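PrgZ (Enterococcus faecalis, PDB 4FAJ) binds peptide pheromone outside the cell as a membrane-anchored receptor and probably takes part in peptide uptake. Local coordinates at residues 63-75 with 241-253. Sequence-based numbering, arbitrary orientation. Where two conformers were deposited one is given.
Sequences TLTAGTPVQSLDP and LTNLEGVGTSDKW
The indole of Trp253 carries Val70 on one face and meets Thr68 at its edge. Val70 CG2 stands 3.7 Å from the centroid of the six-membered ring and 11° off its normal, the geometry of a CH-pi contact. Near the ring plane, Thr68 O approaches Trp253 CH2 to 3.5 Å, while the methyl of Ala66 reaches the same corner obliquely. With chi1 at 167°, Val70 CG1 lies anti to the backbone N, which turns CG2 over the indole; Leu244 CD1 packs against the same methyl at 4.0 Å. Leu73 continues the apolar row: its CD1 sits 3.6 Å from Val247 CG2, and its CD2 rests against the ends of both Leu241 and Leu244. Helix 81-90 covers this layer, with Leu86 touching both Val70 and Leu73.

Beside the apolar row the two loops are joined by polar links, mostly backbone to backbone. Gly248 N donates to Val70 O at 2.7 Å, the one direct hydrogen bond between them. Gly248 has a positive phi of 94°, where a side chain would press on the preceding carbonyl. Two waters add bridges, one from Val70 N to Ser250 O, the other from Gln71 NE2 to Gly248 O. Pro69 packs among these links, its CB 3.4 Å from Ser250 O. The bent Gln71 side chain also gives its NE2 to Pro69 O at 3.1 Å, from the face of that carbonyl opposite Thr68 OG1, so the amide is held between carbonyl and water.

Thr68 also packs against an apolar side chain of the bound peptide. Apolar packing, one direct bond and two water bridges thus together hold this peptide-touching loop, which follows edge strand 61-66, against the connection between strands 239-243 and 252-257 of the same mixed sheet.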
ATOM      1  N   THR A  63       1.547  14.160 -19.229  1.00 18.09           N
ATOM      2  CA  THR A  63       1.744  12.723 -19.301  1.00 18.25           C
ATOM      3  C   THR A  63       2.701  12.336 -18.179  1.00 17.36           C
ATOM      4  O   THR A  63       3.847  12.784 -18.151  1.00 17.36           O
ATOM      5  CB  THR A  63       2.291  12.298 -20.671  1.00 18.99           C
ATOM      6  OG1 THR A  63       1.363  12.698 -21.685  1.00 20.00           O
ATOM      7  CG2 THR A  63       2.482  10.794 -20.734  1.00 19.46           C
ATOM      8  N   LEU A  64       2.204  11.520 -17.256  1.00 16.36           N
ATOM      9  CA  LEU A  64       2.943  11.106 -16.067  1.00 16.24           C
ATOM     10  C   LEU A  64       3.204   9.604 -16.127  1.00 16.25           C
ATOM     11  O   LEU A  64       2.826   8.942 -17.088  1.00 16.28           O
ATOM     12  CB  LEU A  64       2.153  11.464 -14.801  1.00 15.68           C
ATOM     13  CG  LEU A  64       1.675  12.925 -14.671  1.00 17.22           C
ATOM     14  CD1 LEU A  64       0.865  13.113 -13.387  1.00 15.03           C
ATOM     15  CD2 LEU A  64       2.832  13.915 -14.720  1.00 17.27           C
ATOM     16  N   THR A  65       3.856   9.063 -15.100  1.00 16.47           N
ATOM     17  CA  THR A  65       4.287   7.679 -15.140  1.00 16.23           C
ATOM     18  C   THR A  65       3.683   6.848 -14.021  1.00 16.39           C
ATOM     19  O   THR A  65       3.228   7.374 -13.004  1.00 16.84           O
ATOM     20  CB  THR A  65       5.828   7.565 -15.085  1.00 16.45           C
ATOM     21  OG1 THR A  65       6.309   8.051 -13.831  1.00 16.16           O
ATOM     22  CG2 THR A  65       6.460   8.364 -16.210  1.00 16.09           C
ATOM     23  N   ALA A  66       3.724   5.536 -14.219  1.00 16.54           N
ATOM     24  CA  ALA A  66       3.195   4.557 -13.270  1.00 16.78           C
ATOM     25  C   ALA A  66       4.138   3.363 -13.293  1.00 17.18           C
ATOM     26  O   ALA A  66       4.834   3.146 -14.294  1.00 17.55           O
ATOM     27  CB  ALA A  66       1.781   4.127 -13.686  1.00 16.36           C
ATOM     28  N   GLY A  67       4.150   2.584 -12.213  1.00 17.27           N
ATOM     29  CA  GLY A  67       5.066   1.438 -12.097  1.00 18.01           C
ATOM     30  C   GLY A  67       4.504   0.116 -12.603  1.00 18.56           C
ATOM     31  O   GLY A  67       5.267  -0.782 -12.963  1.00 19.16           O
ATOM     32  N   THR A  68       3.171  -0.014 -12.620  1.00 18.83           N
ATOM     33  CA  THR A  68       2.499  -1.230 -13.102  1.00 18.96           C
ATOM     34  C   THR A  68       1.189  -0.856 -13.786  1.00 19.07           C
ATOM     35  O   THR A  68       0.729   0.272 -13.632  1.00 18.65           O
ATOM     36  CB  THR A  68       2.132  -2.204 -11.946  1.00 19.14           C
ATOM     37  OG1 THR A  68       1.000  -1.690 -11.225  1.00 18.70           O
ATOM     38  CG2 THR A  68       3.313  -2.452 -10.976  1.00 18.57           C
ATOM     39  N   PRO A  69       0.571  -1.805 -14.525  1.00 19.00           N
ATOM     40  CA  PRO A  69      -0.800  -1.570 -14.978  1.00 18.93           C
ATOM     41  C   PRO A  69      -1.763  -1.449 -13.806  1.00 18.07           C
ATOM     42  O   PRO A  69      -1.454  -1.874 -12.695  1.00 18.08           O
ATOM     43  CB  PRO A  69      -1.126  -2.816 -15.804  1.00 19.23           C
ATOM     44  CG  PRO A  69       0.256  -3.381 -16.199  1.00 19.69           C
ATOM     45  CD  PRO A  69       1.083  -3.105 -14.994  1.00 19.33           C
ATOM     46  N   VAL A  70      -2.915  -0.845 -14.059  1.00 18.06           N
ATOM     47  CA  VAL A  70      -3.987  -0.791 -13.074  1.00 17.21           C
ATOM     48  C   VAL A  70      -4.451  -2.213 -12.814  1.00 17.07           C
ATOM     49  O   VAL A  70      -4.592  -2.982 -13.750  1.00 17.49           O
ATOM     50  CB  VAL A  70      -5.145   0.073 -13.592  1.00 17.86           C
ATOM     51  CG1 VAL A  70      -6.391  -0.110 -12.734  1.00 15.86           C
ATOM     52  CG2 VAL A  70      -4.716   1.551 -13.634  1.00 17.87           C
ATOM     53  N   GLN A  71      -4.657  -2.566 -11.547  1.00 16.64           N
ATOM     54  CA  GLN A  71      -5.070  -3.911 -11.161  1.00 17.00           C
ATOM     55  C   GLN A  71      -6.554  -4.009 -10.756  1.00 17.41           C
ATOM     56  O   GLN A  71      -7.193  -5.030 -11.012  1.00 17.29           O
ATOM     57  CB  GLN A  71      -4.217  -4.407 -10.006  1.00 16.72           C
ATOM     58  CG  GLN A  71      -2.743  -4.410 -10.280  1.00 17.26           C
ATOM     59  CD  GLN A  71      -2.378  -5.393 -11.368  1.00 19.68           C
ATOM     60  OE1 GLN A  71      -2.719  -6.568 -11.279  1.00 21.45           O
ATOM     61  NE2 GLN A  71      -1.685  -4.922 -12.390  1.00 20.60           N
ATOM     62  N   SER A  72      -7.093  -2.950 -10.147  1.00 16.73           N
ATOM     63  CA  SER A  72      -8.490  -2.911  -9.734  1.00 17.51           C
ATOM     64  C   SER A  72      -9.098  -1.519  -9.930  1.00 17.21           C
ATOM     65  O   SER A  72      -8.406  -0.502  -9.777  1.00 16.73           O
ATOM     66  CB  SER A  72      -8.612  -3.339  -8.259  1.00 17.27           C
ATOM     67  OG  SER A  72      -9.929  -3.161  -7.775  1.00 20.19           O
ATOM     68  N   LEU A  73     -10.380  -1.491 -10.288  1.00 17.41           N
ATOM     69  CA  LEU A  73     -11.168  -0.263 -10.340  1.00 17.90           C
ATOM     70  C   LEU A  73     -12.274  -0.259  -9.273  1.00 18.23           C
ATOM     71  O   LEU A  73     -13.218   0.539  -9.352  1.00 18.46           O
ATOM     72  CB  LEU A  73     -11.781  -0.092 -11.730  1.00 18.52           C
ATOM     73  CG  LEU A  73     -10.825  -0.052 -12.915  1.00 18.29           C
ATOM     74  CD1 LEU A  73     -11.613  -0.013 -14.223  1.00 19.90           C
ATOM     75  CD2 LEU A  73      -9.919   1.155 -12.797  1.00 18.47           C
ATOM     76  N   ASP A  74     -12.159  -1.147  -8.290  1.00 18.47           N
ATOM     77  CA  ASP A  74     -13.181  -1.324  -7.254  1.00 18.87           C
ATOM     78  C   ASP A  74     -12.576  -1.064  -5.867  1.00 18.68           C
ATOM     79  O   ASP A  74     -11.688  -1.800  -5.422  1.00 18.88           O
ATOM     80  CB  ASP A  74     -13.754  -2.737  -7.332  1.00 19.40           C
ATOM     81  CG  ASP A  74     -14.895  -2.989  -6.338  1.00 20.11           C
ATOM     82  OD1 ASP A  74     -15.274  -2.097  -5.542  1.00 21.19           O
ATOM     83  OD2 ASP A  74     -15.415  -4.123  -6.350  1.00 21.21           O
ATOM     84  N   PRO A  75     -13.085  -0.036  -5.160  1.00 18.35           N
ATOM     85  CA  PRO A  75     -12.649   0.248  -3.788  1.00 18.16           C
ATOM     86  C   PRO A  75     -12.554  -0.984  -2.885  1.00 18.28           C
ATOM     87  O   PRO A  75     -11.656  -1.080  -2.046  1.00 18.27           O
ATOM     88  CB  PRO A  75     -13.750   1.188  -3.268  1.00 18.25           C
ATOM     89  CG  PRO A  75     -14.199   1.918  -4.462  1.00 18.15           C
ATOM     90  CD  PRO A  75     -14.140   0.905  -5.593  1.00 18.75           C
ATOM     91  N   LEU A 241     -12.425   8.458 -15.474  1.00 17.75           N
ATOM     92  CA  LEU A 241     -11.537   7.558 -16.229  1.00 18.52           C
ATOM     93  C   LEU A 241     -12.105   7.462 -17.635  1.00 20.10           C
ATOM     94  O   LEU A 241     -13.187   6.903 -17.822  1.00 20.77           O
ATOM     95  CB  LEU A 241     -11.456   6.183 -15.578  1.00 17.99           C
ATOM     96  CG  LEU A 241     -10.577   5.145 -16.297  1.00 18.24           C
ATOM     97  CD1 LEU A 241      -9.112   5.557 -16.293  1.00 16.52           C
ATOM     98  CD2 LEU A 241     -10.743   3.765 -15.664  1.00 17.65           C
ATOM     99  N   THR A 242     -11.406   8.043 -18.609  1.00 21.79           N
ATOM    100  CA  THR A 242     -11.926   8.143 -19.984  1.00 23.17           C
ATOM    101  C   THR A 242     -11.270   7.174 -20.983  1.00 24.02           C
ATOM    102  O   THR A 242     -11.825   6.934 -22.053  1.00 23.88           O
ATOM    103  CB  THR A 242     -11.849   9.601 -20.520  1.00 23.53           C
ATOM    104  OG1 THR A 242     -10.535  10.134 -20.318  1.00 23.51           O
ATOM    105  CG2 THR A 242     -12.862  10.495 -19.789  1.00 23.85           C
ATOM    106  N   ASN A 243     -10.111   6.611 -20.639  1.00 24.29           N
ATOM    107  CA  ASN A 243      -9.422   5.661 -21.524  1.00 25.73           C
ATOM    108  C   ASN A 243      -8.635   4.636 -20.719  1.00 25.66           C
ATOM    109  O   ASN A 243      -7.674   4.986 -20.045  1.00 25.28           O
ATOM    110  CB  ASN A 243      -8.475   6.422 -22.461  1.00 26.51           C
ATOM    111  CG  ASN A 243      -8.046   5.605 -23.664  1.00 29.39           C
ATOM    112  OD1 ASN A 243      -8.026   4.375 -23.632  1.00 32.59           O
ATOM    113  ND2 ASN A 243      -7.698   6.301 -24.748  1.00 33.08           N
ATOM    114  N   LEU A 244      -9.071   3.379 -20.762  1.00 26.17           N
ATOM    115  CA  LEU A 244      -8.352   2.272 -20.120  1.00 26.54           C
ATOM    116  C   LEU A 244      -8.845   0.985 -20.771  1.00 27.43           C
ATOM    117  O   LEU A 244      -9.959   0.535 -20.507  1.00 27.29           O
ATOM    118  CB  LEU A 244      -8.575   2.224 -18.596  1.00 25.85           C
ATOM    119  CG  LEU A 244      -7.546   1.404 -17.800  1.00 26.62           C
ATOM    120  CD1 LEU A 244      -7.746   1.558 -16.293  1.00 28.25           C
ATOM    121  CD2 LEU A 244      -7.572  -0.047 -18.138  1.00 27.37           C
ATOM    122  N   GLU A 245      -8.011   0.399 -21.623  1.00 28.50           N
ATOM    123  CA  GLU A 245      -8.454  -0.719 -22.460  1.00 29.74           C
ATOM    124  C   GLU A 245      -8.663  -2.019 -21.695  1.00 29.41           C
ATOM    125  O   GLU A 245      -9.659  -2.710 -21.906  1.00 29.84           O
ATOM    126  CB  GLU A 245      -7.476  -0.946 -23.612  1.00 30.68           C
ATOM    127  CG  GLU A 245      -7.519   0.154 -24.655  1.00 33.02           C
ATOM    128  CD  GLU A 245      -6.895  -0.269 -25.969  1.00 36.46           C
ATOM    129  OE1 GLU A 245      -6.018  -1.168 -25.965  1.00 38.16           O
ATOM    130  OE2 GLU A 245      -7.288   0.300 -27.009  1.00 40.10           O
ATOM    131  N   GLY A 246      -7.724  -2.362 -20.821  1.00 28.86           N
ATOM    132  CA  GLY A 246      -7.774  -3.636 -20.111  1.00 28.83           C
ATOM    133  C   GLY A 246      -7.221  -3.545 -18.702  1.00 27.99           C
ATOM    134  O   GLY A 246      -6.045  -3.225 -18.507  1.00 27.91           O
ATOM    135  N   VAL A 247      -8.065  -3.835 -17.715  1.00 27.65           N
ATOM    136  CA  VAL A 247      -7.619  -3.873 -16.329  1.00 26.88           C
ATOM    137  C   VAL A 247      -6.638  -5.022 -16.163  1.00 27.10           C
ATOM    138  O   VAL A 247      -6.915  -6.133 -16.586  1.00 27.32           O
ATOM    139  CB  VAL A 247      -8.786  -4.078 -15.350  1.00 27.01           C
ATOM    140  CG1 VAL A 247      -8.257  -4.233 -13.907  1.00 26.22           C
ATOM    141  CG2 VAL A 247      -9.773  -2.913 -15.436  1.00 26.30           C
ATOM    142  N   GLY A 248      -5.496  -4.748 -15.545  1.00 26.64           N
ATOM    143  CA  GLY A 248      -4.479  -5.766 -15.320  1.00 26.73           C
ATOM    144  C   GLY A 248      -3.393  -5.834 -16.382  1.00 27.17           C
ATOM    145  O   GLY A 248      -2.337  -6.423 -16.135  1.00 27.58           O
ATOM    146  N   THR A 249      -3.623  -5.215 -17.540  1.00 27.23           N
ATOM    147  CA  THR A 249      -2.711  -5.354 -18.674  1.00 27.82           C
ATOM    148  C   THR A 249      -2.292  -4.065 -19.402  1.00 27.21           C
ATOM    149  O   THR A 249      -1.191  -4.032 -19.950  1.00 26.72           O
ATOM    150  CB  THR A 249      -3.301  -6.323 -19.729  1.00 28.45           C
ATOM    151  OG1 THR A 249      -4.527  -5.789 -20.237  1.00 30.93           O
ATOM    152  CG2 THR A 249      -3.572  -7.694 -19.116  1.00 29.29           C
ATOM    153  N   SER A 250      -3.145  -3.031 -19.434  1.00 26.13           N
ATOM    154  CA  SER A 250      -2.861  -1.811 -20.227  1.00 25.75           C
ATOM    155  C   SER A 250      -1.688  -1.002 -19.662  1.00 24.57           C
ATOM    156  O   SER A 250      -1.639  -0.735 -18.458  1.00 23.83           O
ATOM    157  CB  SER A 250      -4.077  -0.875 -20.281  1.00 26.03           C
ATOM    158  OG  SER A 250      -5.058  -1.284 -21.211  1.00 27.36           O
ATOM    159  N   ASP A 251      -0.764  -0.609 -20.541  0.50 24.49           N
ATOM    160  CA  ASP A 251       0.391   0.209 -20.159  0.50 23.94           C
ATOM    161  C   ASP A 251       0.108   1.717 -20.261  0.50 23.60           C
ATOM    162  O   ASP A 251       0.976   2.528 -19.942  0.50 22.77           O
ATOM    163  CB  ASP A 251       1.626  -0.162 -21.000  0.50 24.34           C
ATOM    164  CG  ASP A 251       1.573   0.391 -22.426  0.50 25.40           C
ATOM    165  OD1 ASP A 251       0.465   0.570 -22.969  0.50 25.36           O
ATOM    166  OD2 ASP A 251       2.653   0.643 -23.010  0.50 27.42           O
ATOM    167  N   LYS A 252      -1.101   2.077 -20.699  1.00 23.68           N
ATOM    168  CA  LYS A 252      -1.514   3.475 -20.851  1.00 23.65           C
ATOM    169  C   LYS A 252      -2.936   3.673 -20.369  1.00 22.30           C
ATOM    170  O   LYS A 252      -3.779   2.804 -20.561  1.00 22.15           O
ATOM    171  CB  LYS A 252      -1.526   3.861 -22.321  1.00 24.94           C
ATOM    172  CG  LYS A 252      -0.210   3.904 -22.968  1.00 26.91           C
ATOM    173  CD  LYS A 252      -0.388   4.357 -24.407  1.00 29.73           C
ATOM    174  CE  LYS A 252       0.946   4.589 -25.060  1.00 30.99           C
ATOM    175  NZ  LYS A 252       1.755   3.366 -25.098  1.00 31.72           N
ATOM    176  N   TRP A 253      -3.202   4.821 -19.754  1.00 20.62           N
ATOM    177  CA  TRP A 253      -4.573   5.252 -19.507  1.00 19.52           C
ATOM    178  C   TRP A 253      -4.664   6.768 -19.402  1.00 19.45           C
ATOM    179  O   TRP A 253      -3.647   7.466 -19.230  1.00 19.80           O
ATOM    180  CB  TRP A 253      -5.183   4.548 -18.283  1.00 18.80           C
ATOM    181  CG  TRP A 253      -4.422   4.700 -17.022  1.00 17.22           C
ATOM    182  CD1 TRP A 253      -4.625   5.635 -16.051  1.00 15.89           C
ATOM    183  CD2 TRP A 253      -3.344   3.882 -16.572  1.00 15.41           C
ATOM    184  NE1 TRP A 253      -3.733   5.457 -15.026  1.00 14.65           N
ATOM    185  CE2 TRP A 253      -2.927   4.392 -15.325  1.00 14.98           C
ATOM    186  CE3 TRP A 253      -2.679   2.772 -17.105  1.00 16.53           C
ATOM    187  CZ2 TRP A 253      -1.887   3.820 -14.596  1.00 14.73           C
ATOM    188  CZ3 TRP A 253      -1.635   2.216 -16.388  1.00 15.86           C
ATOM    189  CH2 TRP A 253      -1.255   2.732 -15.145  1.00 13.41           C
TER
HETATM  190  O   HOH W   1      -3.731  -0.290 -16.690  1.00 25.09           O
HETATM  191  O   HOH W   2      -0.184  -6.643 -14.554  1.00 27.84           O